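Local coordinates for putative pachytene checkpoint protein 2 (Caenorhabditis elegans, PDB 4XGU) that is an AAA+ ATPase of the PCH2 subfamily that probably remodels partner proteins and probably acts in chromosome recombination during meiosis, at residues A13-C18 with S31-L36; K38-N43 with E67-G72; A155-S160 with I198-K203; K231-I236 with N278-Q283. All blocks are in the same frame, centred on the assembly; numbering follows the deposited sequence.

Interaction 1: A13-C18 with S31-L36; sequences AEIRIC and SEFEEL
Leu36, which reaches Ile15 with its side chain, donates from its backbone N to Glu32 O at 3.1 Å, a bond of the regular helix 30-41 whose turn places Phe33 and Leu36 on the same side, toward strand 12-16. The unit is a helix packed on a small mixed beta sheet, in the part of the chain that belongs to the Pch2 N-terminal domain family. Strand 12-16 is the central strand of that sheet, flanked by 68-72 on one side and 95-98 on the other. The backbones stay well apart, 8.7 Å between Ile15 CA and Phe33 CA, so the space is bridged by long apolar side chains.

Phe33 is the centrepiece, touched by Ile15 and Ile17, two residues apart on the strand side, whose CB atoms both point at the helix. Its CG lies anti to the carbonyl carbon (chi1 -83°), which carries the ring out from the helix toward the strand. Ile15 meets the CD1-CE1 bond of the ring with two branches: CD1 lies 3.8 Å from Phe33 CD1, and CG2 comes within 3.9 Å of Phe33 CE1. This approach is oblique. Leu36, one helical turn on, adds a looser touch, its CD2 lying 4.3 Å from Ile15 CD1; Leu36 also packs on Phe66 and Leu69.

Ile17 comes in at about a right angle to Phe33. Its CG1 sits between the backbone N and the carbonyl carbon (chi1 45°), leaving CG2 to do the touching. That methyl lies at the edge of the ring, near its plane, with Ile17 CG2 3.6 Å from Phe33 CZ.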
# COMPACT_ATOMS: atom_id res chain seq x y z
N ALA B 13 -7.04 51.99 22.21
CA ALA B 13 -5.91 52.81 21.80
C ALA B 13 -4.60 52.21 22.30
O ALA B 13 -4.44 51.94 23.49
CB ALA B 13 -6.08 54.23 22.29
N GLU B 14 -3.66 52.01 21.38
CA GLU B 14 -2.35 51.50 21.71
C GLU B 14 -1.34 52.62 21.56
O GLU B 14 -1.29 53.28 20.53
CB GLU B 14 -1.97 50.32 20.81
CG GLU B 14 -3.03 49.22 20.77
CD GLU B 14 -2.79 48.21 19.66
OE1 GLU B 14 -1.70 48.26 19.04
OE2 GLU B 14 -3.68 47.38 19.40
N ILE B 15 -0.54 52.85 22.60
CA ILE B 15 0.43 53.93 22.59
C ILE B 15 1.82 53.43 22.92
O ILE B 15 2.06 52.88 24.00
CB ILE B 15 0.04 55.04 23.59
CG1 ILE B 15 -1.33 55.61 23.24
CG2 ILE B 15 1.10 56.14 23.60
CD1 ILE B 15 -1.82 56.66 24.23
N ARG B 16 2.75 53.61 21.99
CA ARG B 16 4.14 53.22 22.21
C ARG B 16 4.94 54.37 22.82
O ARG B 16 5.12 55.41 22.19
CB ARG B 16 4.79 52.77 20.90
CG ARG B 16 6.19 52.19 21.08
CD ARG B 16 7.08 52.49 19.89
NE ARG B 16 6.46 52.11 18.63
CZ ARG B 16 6.99 52.37 17.44
NH1 ARG B 16 8.15 53.01 17.35
NH2 ARG B 16 6.37 51.99 16.33
N ILE B 17 5.43 54.17 24.04
CA ILE B 17 6.29 55.15 24.68
C ILE B 17 7.77 54.85 24.46
O ILE B 17 8.12 53.79 23.93
CB ILE B 17 6.04 55.23 26.20
CG1 ILE B 17 5.96 53.82 26.79
CG2 ILE B 17 4.78 56.02 26.50
CD1 ILE B 17 5.66 53.81 28.27
N CYS B 18 8.63 55.78 24.85
CA CYS B 18 10.07 55.59 24.75
C CYS B 18 10.54 54.60 25.80
O CYS B 18 9.89 54.40 26.82
CB CYS B 18 10.81 56.92 24.91
SG CYS B 18 11.40 57.64 23.36
N SER B 31 -3.41 60.74 33.00
CA SER B 31 -4.39 61.74 32.58
C SER B 31 -3.94 62.44 31.31
O SER B 31 -4.75 62.74 30.42
CB SER B 31 -4.61 62.77 33.69
OG SER B 31 -5.01 62.15 34.90
N GLU B 32 -2.64 62.71 31.22
CA GLU B 32 -2.06 63.40 30.07
C GLU B 32 -2.13 62.54 28.81
O GLU B 32 -2.25 63.06 27.70
CB GLU B 32 -0.61 63.79 30.36
CG GLU B 32 -0.43 64.49 31.70
CD GLU B 32 1.02 64.85 31.97
OE1 GLU B 32 1.78 65.03 31.00
OE2 GLU B 32 1.39 64.96 33.16
N PHE B 33 -2.06 61.22 28.99
CA PHE B 33 -2.20 60.31 27.86
C PHE B 33 -3.61 60.34 27.30
O PHE B 33 -3.81 60.24 26.10
CB PHE B 33 -1.84 58.88 28.28
CG PHE B 33 -0.37 58.60 28.23
CD1 PHE B 33 0.25 58.27 27.04
CD2 PHE B 33 0.40 58.65 29.39
CE1 PHE B 33 1.61 58.02 26.99
CE2 PHE B 33 1.75 58.39 29.35
CZ PHE B 33 2.36 58.07 28.15
N GLU B 34 -4.60 60.48 28.19
CA GLU B 34 -5.99 60.48 27.77
C GLU B 34 -6.33 61.75 27.01
O GLU B 34 -7.16 61.74 26.09
CB GLU B 34 -6.91 60.31 28.98
CG GLU B 34 -8.36 60.07 28.61
CD GLU B 34 -9.18 59.54 29.77
OE1 GLU B 34 -10.38 59.26 29.57
OE2 GLU B 34 -8.61 59.39 30.88
N GLU B 35 -5.68 62.85 27.39
CA GLU B 35 -5.84 64.12 26.70
C GLU B 35 -5.26 64.01 25.29
O GLU B 35 -5.84 64.50 24.32
CB GLU B 35 -5.16 65.24 27.49
CG GLU B 35 -6.03 66.48 27.73
CD GLU B 35 -7.25 66.21 28.59
OE1 GLU B 35 -7.34 65.11 29.20
OE2 GLU B 35 -8.13 67.09 28.67
N LEU B 36 -4.11 63.35 25.19
CA LEU B 36 -3.48 63.06 23.90
C LEU B 36 -4.41 62.29 22.97
O LEU B 36 -4.54 62.62 21.79
CB LEU B 36 -2.19 62.27 24.10
CG LEU B 36 -1.60 61.61 22.85
CD1 LEU B 36 -1.09 62.65 21.87
CD2 LEU B 36 -0.51 60.60 23.20

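Interaction 2: K38-N43 with E67-G72; sequences KAASKN and EKLVIG
Leu69 and Ile71 are the residues of 67-72 that meet the helix, on Ala40 and Ser41 respectively. At the start of the segment Glu67 and Lys68 both face Arg16 of the neighbouring strand, a classic beta bulge that leads into strand 68-72 of the N-terminal sheet. Leu69 comes next: its CG lies between the backbone N and the carbonyl carbon (chi1 79°), and the forked end presents both methyls to a single atom. Ala40 CB is 3.9 Å from Leu69 CD2 and 4.1 Å from Leu69 CD1.

Val70 bonds through its backbone to Glu14, keeping the strand in the sheet, while Leu69 and Ile71 bond likewise to Ile50 and Trp47. Ile71 then points to the helix again, as the alternation of a strand requires. Its extended CG1 arm ends in CD1, which lies 4.0 Å from Ser41 CB, while Ile71 also packs on Ile37.

Ser41 turns its hydroxyl back into the helix, where OG donates to Lys38 O at 2.8 Å, from above the carbonyl plane. With the polar end occupied in this way, Ser41 offers its CB to the strand, and the contact rests on methyl and methylene packing, with no direction imposed by polar bonds between the two segments.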
# COMPACT_ATOMS: atom_id res chain seq x y z
N LYS B 38 -7.69 62.06 23.12
CA LYS B 38 -8.84 62.87 22.75
C LYS B 38 -8.48 63.80 21.59
O LYS B 38 -9.28 63.99 20.67
CB LYS B 38 -9.34 63.69 23.95
N ALA B 39 -7.28 64.36 21.63
CA ALA B 39 -6.83 65.28 20.60
C ALA B 39 -6.51 64.55 19.30
O ALA B 39 -6.78 65.05 18.21
CB ALA B 39 -5.61 66.06 21.07
N ALA B 40 -5.94 63.36 19.42
CA ALA B 40 -5.55 62.57 18.26
C ALA B 40 -6.76 61.97 17.55
O ALA B 40 -6.71 61.72 16.35
CB ALA B 40 -4.59 61.46 18.68
N SER B 41 -7.84 61.73 18.28
CA SER B 41 -9.03 61.11 17.71
C SER B 41 -9.81 62.08 16.82
O SER B 41 -10.63 61.66 15.99
CB SER B 41 -9.95 60.58 18.81
OG SER B 41 -10.41 61.64 19.63
N LYS B 42 -9.56 63.38 16.99
CA LYS B 42 -10.23 64.42 16.21
C LYS B 42 -9.94 64.27 14.72
O LYS B 42 -10.77 64.59 13.87
CB LYS B 42 -9.82 65.81 16.69
CG LYS B 42 -10.23 66.11 18.13
CD LYS B 42 -11.73 66.04 18.29
CE LYS B 42 -12.16 66.47 19.68
NZ LYS B 42 -13.64 66.43 19.84
N ASN B 43 -8.74 63.79 14.42
CA ASN B 43 -8.42 63.36 13.06
C ASN B 43 -7.65 62.05 13.11
O ASN B 43 -6.45 62.04 13.37
CB ASN B 43 -7.61 64.42 12.32
CG ASN B 43 -7.42 64.08 10.85
OD1 ASN B 43 -7.09 62.95 10.49
ND2 ASN B 43 -7.64 65.07 9.99
N GLU B 67 5.66 57.74 21.01
CA GLU B 67 6.49 57.50 19.84
C GLU B 67 5.58 57.15 18.67
O GLU B 67 5.90 57.42 17.51
CB GLU B 67 7.49 56.37 20.12
CG GLU B 67 8.84 56.53 19.44
CD GLU B 67 9.89 55.58 19.99
OE1 GLU B 67 9.67 54.35 19.96
OE2 GLU B 67 10.95 56.07 20.46
N LYS B 68 4.43 56.57 18.98
CA LYS B 68 3.44 56.18 17.99
C LYS B 68 2.16 55.73 18.69
O LYS B 68 2.21 55.05 19.71
CB LYS B 68 3.98 55.06 17.09
CG LYS B 68 2.94 54.29 16.30
CD LYS B 68 3.62 53.34 15.32
CE LYS B 68 2.69 52.21 14.89
NZ LYS B 68 3.36 51.27 13.95
N LEU B 69 1.01 56.14 18.15
CA LEU B 69 -0.25 55.70 18.72
C LEU B 69 -1.18 55.16 17.64
O LEU B 69 -1.13 55.59 16.49
CB LEU B 69 -0.93 56.83 19.50
CG LEU B 69 -1.69 57.93 18.74
CD1 LEU B 69 -3.17 57.59 18.57
CD2 LEU B 69 -1.52 59.26 19.45
N VAL B 70 -2.01 54.20 18.03
CA VAL B 70 -3.02 53.64 17.14
C VAL B 70 -4.38 53.68 17.83
O VAL B 70 -4.49 53.33 19.00
CB VAL B 70 -2.71 52.18 16.74
CG1 VAL B 70 -3.65 51.72 15.64
CG2 VAL B 70 -1.26 52.05 16.30
N ILE B 71 -5.40 54.11 17.10
CA ILE B 71 -6.77 54.04 17.59
C ILE B 71 -7.60 53.16 16.66
O ILE B 71 -7.72 53.45 15.47
CB ILE B 71 -7.42 55.43 17.69
CG1 ILE B 71 -6.65 56.29 18.68
CG2 ILE B 71 -8.88 55.31 18.10
CD1 ILE B 71 -7.26 57.66 18.89
N GLY B 72 -8.16 52.09 17.20
CA GLY B 72 -8.86 51.13 16.38
C GLY B 72 -10.08 50.50 17.02
O GLY B 72 -10.15 50.35 18.24

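Interaction 3: A155-S160 with I198-K203; sequences ALARLS and IRMNDK
Arg158 and Met200 mark the closest backbone approach, 8.2 Å between their CA atoms. The segment 155-160 is regular helix, whereas 198-203 runs off the end of helix 185-199, Met200 being the first residue to leave helical backbone angles (phi -100°, psi 17°). The contact therefore sets the side of one helix against the terminus of another.

The Met200 chain bends about CB-CG (chi2 -78°) and then runs out extended, delivering CE to the helix surface, where Ala157 CB lies 3.7 Å away. The same methyl reaches the backbone, 3.9 Å from Arg158 N, and touches Arg158 CG, 4.0 Å off, the two side chains crossing at about a right angle. The guanidinium groups of Arg158 and Arg199 come near each other, with Arg158 NH2 4.4 Å from Arg199 NH1, at the edge of the Arg199 group; these like charges would tend to repel. Arg158 makes a cation-pi contact with Tyr395 of a neighbouring subunit.

Helix 185-199 follows the P-loop, whose Lys185 and Thr186 are predicted to bind ATP; its far end, away from the nucleotide, packs here on helix 145-161. Arg199 also touches Met150 and Ala154 of that helix, while Ile198 touches strands 12-16 and 95-98.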
# COMPACT_ATOMS: atom_id res chain seq x y z
N ALA B 155 -11.85 37.49 21.43
CA ALA B 155 -12.89 36.88 22.24
C ALA B 155 -12.40 35.56 22.83
O ALA B 155 -12.63 35.27 24.00
CB ALA B 155 -14.15 36.66 21.42
N LEU B 156 -11.71 34.77 22.01
CA LEU B 156 -11.13 33.52 22.46
C LEU B 156 -10.14 33.77 23.59
O LEU B 156 -10.12 33.04 24.59
CB LEU B 156 -10.43 32.79 21.32
CG LEU B 156 -11.31 32.09 20.28
CD1 LEU B 156 -10.44 31.47 19.21
CD2 LEU B 156 -12.17 31.03 20.95
N ALA B 157 -9.32 34.80 23.43
CA ALA B 157 -8.32 35.15 24.43
C ALA B 157 -8.96 35.69 25.71
O ALA B 157 -8.57 35.31 26.81
CB ALA B 157 -7.34 36.18 23.86
N ARG B 158 -9.95 36.56 25.55
CA ARG B 158 -10.66 37.14 26.69
C ARG B 158 -11.35 36.07 27.52
O ARG B 158 -11.24 36.05 28.75
CB ARG B 158 -11.69 38.18 26.22
CG ARG B 158 -11.31 39.61 26.55
CD ARG B 158 -12.35 40.59 26.03
NE ARG B 158 -12.29 40.75 24.58
CZ ARG B 158 -13.33 40.60 23.76
NH1 ARG B 158 -14.52 40.29 24.26
NH2 ARG B 158 -13.19 40.76 22.45
N LEU B 159 -12.06 35.17 26.85
CA LEU B 159 -12.72 34.05 27.51
C LEU B 159 -11.70 33.18 28.24
O LEU B 159 -11.86 32.88 29.42
CB LEU B 159 -13.50 33.21 26.50
CG LEU B 159 -14.80 33.80 25.98
CD1 LEU B 159 -15.34 32.96 24.83
CD2 LEU B 159 -15.82 33.89 27.10
N SER B 160 -10.65 32.79 27.52
CA SER B 160 -9.61 31.93 28.06
C SER B 160 -8.97 32.53 29.30
O SER B 160 -8.69 31.82 30.27
CB SER B 160 -8.55 31.66 27.00
OG SER B 160 -9.15 31.22 25.79
N ILE B 198 -0.49 43.51 23.35
CA ILE B 198 -0.68 44.86 23.88
C ILE B 198 -2.07 45.02 24.49
O ILE B 198 -2.22 45.59 25.57
CB ILE B 198 -0.47 45.93 22.79
CG1 ILE B 198 0.97 45.88 22.26
CG2 ILE B 198 -0.78 47.31 23.33
CD1 ILE B 198 1.19 46.72 21.03
N ARG B 199 -3.08 44.51 23.79
CA ARG B 199 -4.46 44.55 24.27
C ARG B 199 -4.62 43.89 25.64
O ARG B 199 -5.37 44.38 26.49
CB ARG B 199 -5.39 43.86 23.27
CG ARG B 199 -6.01 44.78 22.23
CD ARG B 199 -7.48 45.02 22.54
NE ARG B 199 -8.30 45.03 21.34
CZ ARG B 199 -9.40 44.29 21.18
NH1 ARG B 199 -9.81 43.49 22.16
NH2 ARG B 199 -10.09 44.36 20.05
N MET B 200 -3.91 42.79 25.85
CA MET B 200 -4.02 42.02 27.08
C MET B 200 -2.88 42.31 28.05
O MET B 200 -2.65 41.55 28.99
CB MET B 200 -4.05 40.52 26.77
CG MET B 200 -5.08 40.10 25.72
SD MET B 200 -6.76 40.01 26.37
CE MET B 200 -7.67 39.68 24.86
N ASN B 201 -2.17 43.42 27.83
CA ASN B 201 -0.98 43.71 28.63
C ASN B 201 -1.31 44.00 30.09
O ASN B 201 -0.46 43.84 30.97
CB ASN B 201 -0.20 44.88 28.02
CG ASN B 201 -0.89 46.21 28.23
OD1 ASN B 201 -2.10 46.28 28.41
ND2 ASN B 201 -0.11 47.28 28.19
N ASP B 202 -2.54 44.43 30.35
CA ASP B 202 -3.00 44.63 31.71
C ASP B 202 -3.17 43.27 32.40
O ASP B 202 -2.94 43.14 33.61
CB ASP B 202 -4.31 45.42 31.74
CG ASP B 202 -4.55 46.12 33.07
OD1 ASP B 202 -4.25 45.52 34.13
OD2 ASP B 202 -5.03 47.27 33.06
N LYS B 203 -3.57 42.27 31.63
CA LYS B 203 -3.78 40.93 32.16
C LYS B 203 -2.49 40.11 32.19
O LYS B 203 -2.30 39.28 33.07
CB LYS B 203 -4.84 40.19 31.33
CG LYS B 203 -6.21 40.87 31.31
CD LYS B 203 -6.79 40.95 32.71
CE LYS B 203 -8.16 41.60 32.71
NZ LYS B 203 -8.76 41.60 34.07

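Interaction 4: K231-I236 with N278-Q283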
# COMPACT_ATOMS: atom_id res chain seq x y z
N LYS B 231 10.13 17.11 22.61
CA LYS B 231 11.09 17.93 23.34
C LYS B 231 10.84 19.42 23.12
O LYS B 231 10.96 20.23 24.04
CB LYS B 231 12.52 17.57 22.92
CG LYS B 231 13.59 18.44 23.54
CD LYS B 231 14.97 18.07 23.01
CE LYS B 231 16.04 19.00 23.56
NZ LYS B 231 17.40 18.67 23.04
N MET B 232 10.49 19.78 21.88
CA MET B 232 10.23 21.17 21.54
C MET B 232 8.98 21.68 22.23
O MET B 232 8.97 22.78 22.79
CB MET B 232 10.10 21.32 20.02
CG MET B 232 9.87 22.75 19.56
SD MET B 232 9.72 22.86 17.77
CE MET B 232 8.39 21.71 17.48
N PHE B 233 7.92 20.87 22.20
CA PHE B 233 6.65 21.25 22.80
C PHE B 233 6.73 21.22 24.33
O PHE B 233 5.99 21.93 25.01
CB PHE B 233 5.54 20.33 22.29
CG PHE B 233 4.96 20.75 20.97
CD1 PHE B 233 5.68 20.60 19.80
CD2 PHE B 233 3.70 21.31 20.89
CE1 PHE B 233 5.15 20.99 18.58
CE2 PHE B 233 3.16 21.70 19.68
CZ PHE B 233 3.89 21.54 18.52
N ASP B 234 7.64 20.40 24.86
CA ASP B 234 7.86 20.34 26.30
C ASP B 234 8.42 21.66 26.82
O ASP B 234 8.14 22.06 27.95
CB ASP B 234 8.80 19.19 26.66
CG ASP B 234 8.07 17.88 26.87
OD1 ASP B 234 7.02 17.89 27.54
OD2 ASP B 234 8.56 16.84 26.37
N GLN B 235 9.21 22.33 25.99
CA GLN B 235 9.74 23.64 26.34
C GLN B 235 8.65 24.70 26.29
O GLN B 235 8.60 25.60 27.13
CB GLN B 235 10.90 24.03 25.42
CG GLN B 235 11.44 25.42 25.68
CD GLN B 235 12.77 25.67 25.01
OE1 GLN B 235 13.12 25.00 24.03
NE2 GLN B 235 13.52 26.62 25.53
N ILE B 236 7.78 24.60 25.29
CA ILE B 236 6.63 25.49 25.19
C ILE B 236 5.75 25.32 26.42
O ILE B 236 5.21 26.29 26.95
CB ILE B 236 5.77 25.21 23.94
CG1 ILE B 236 6.65 24.96 22.72
CG2 ILE B 236 4.81 26.36 23.69
CD1 ILE B 236 5.87 24.73 21.45
N ASN B 278 1.28 12.33 14.62
CA ASN B 278 0.45 11.91 15.74
C ASN B 278 0.98 12.51 17.02
O ASN B 278 0.22 12.96 17.88
CB ASN B 278 0.41 10.38 15.84
CG ASN B 278 -0.33 9.91 17.08
OD1 ASN B 278 -1.56 9.86 17.11
ND2 ASN B 278 0.42 9.54 18.12
N ALA B 279 2.31 12.53 17.15
CA ALA B 279 2.96 13.17 18.28
C ALA B 279 2.69 14.67 18.25
O ALA B 279 2.41 15.27 19.29
CB ALA B 279 4.45 12.90 18.27
N LEU B 280 2.76 15.25 17.06
CA LEU B 280 2.50 16.67 16.88
C LEU B 280 1.09 17.03 17.35
O LEU B 280 0.91 17.95 18.15
CB LEU B 280 2.68 17.07 15.42
CG LEU B 280 2.45 18.55 15.10
CD1 LEU B 280 3.60 19.40 15.60
CD2 LEU B 280 2.22 18.76 13.61
N LEU B 281 0.10 16.30 16.85
CA LEU B 281 -1.30 16.54 17.20
C LEU B 281 -1.56 16.30 18.68
O LEU B 281 -2.35 17.01 19.31
CB LEU B 281 -2.22 15.65 16.36
CG LEU B 281 -2.93 16.34 15.19
CD1 LEU B 281 -1.93 16.88 14.18
CD2 LEU B 281 -3.91 15.39 14.52
N THR B 282 -0.90 15.29 19.24
CA THR B 282 -0.98 15.02 20.67
C THR B 282 -0.36 16.18 21.46
O THR B 282 -0.92 16.64 22.45
CB THR B 282 -0.28 13.70 21.04
OG1 THR B 282 -0.95 12.61 20.41
CG2 THR B 282 -0.29 13.49 22.55
N GLN B 283 0.80 16.65 20.99
CA GLN B 283 1.47 17.78 21.62
C GLN B 283 0.68 19.06 21.44
O GLN B 283 0.71 19.94 22.30
CB GLN B 283 2.89 17.94 21.07
CG GLN B 283 3.85 16.88 21.55
CD GLN B 283 3.73 16.63 23.03
OE1 GLN B 283 4.01 17.51 23.85
NE2 GLN B 283 3.31 15.42 23.40
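Phe233 and Gln283 owe their fit to two torsions: Phe233 CG is anti to the carbonyl carbon (chi1 -83°), which swings the ring toward the other helix, and the Gln283 chain folds at chi2 (-46°). With Gln283 CB set by its helix backbone, the Phe233 torsions bring one face of the ring under that atom, toward the rim. The geometry is that of a CH-pi contact, with Gln283 CB 3.8 Å from the ring centroid and 28° off the ring normal; its nearest carbons are Phe233 CD2 and Phe233 CG. The bend at chi2 folds the amide back, so that Gln283 OE1 lies 3.6 Å from Phe233 CB; the amide plane stands almost perpendicular to the ring, which excludes amide stacking. That oxygen accepts from Arg286, which also forms a salt bridge with Asp234, so one guanidinium ties the polar margin of both helices.

On the far face of the ring lies Ile236 CD1, a neighbour on the same helix. Leu280, its CG anti to the backbone N, sends CD1 obliquely to the ring end, 3.6 Å from Phe233 CZ. Ile212 and Ile287 add further apolar cover, leaving the ring buried.

Helices 228-241 and 275-288 join strands 206-212, 245-251 and 293-299, which are adjacent and parallel. Their packing here is that of successive beta-alpha-beta crossovers in the RecA-like alpha/beta core of AAA+ ATPases.

In the fold
The four contacts follow one another along the chain, each closing before the next opens. Interactions 1 and 2, with centres 9 Å apart, share helix 30-41 and adjacent strands of one sheet, joined by backbone bonds such as Arg16 N to Lys68 O at 2.7 Å; together they form a continuous apolar layer of the N-terminal domain. Interaction 3 lies about 20 Å from interaction 1, centre to centre, and meets it where Glu14 packs on Ile198, linking that domain to the ATPase part. Interaction 4, about 24 Å beyond interaction 3 between centres, joins two helices flanking the AAA sheet, about 27 Å from the centre of the chain. The set thus runs from the N-terminal domain to the ATPase core.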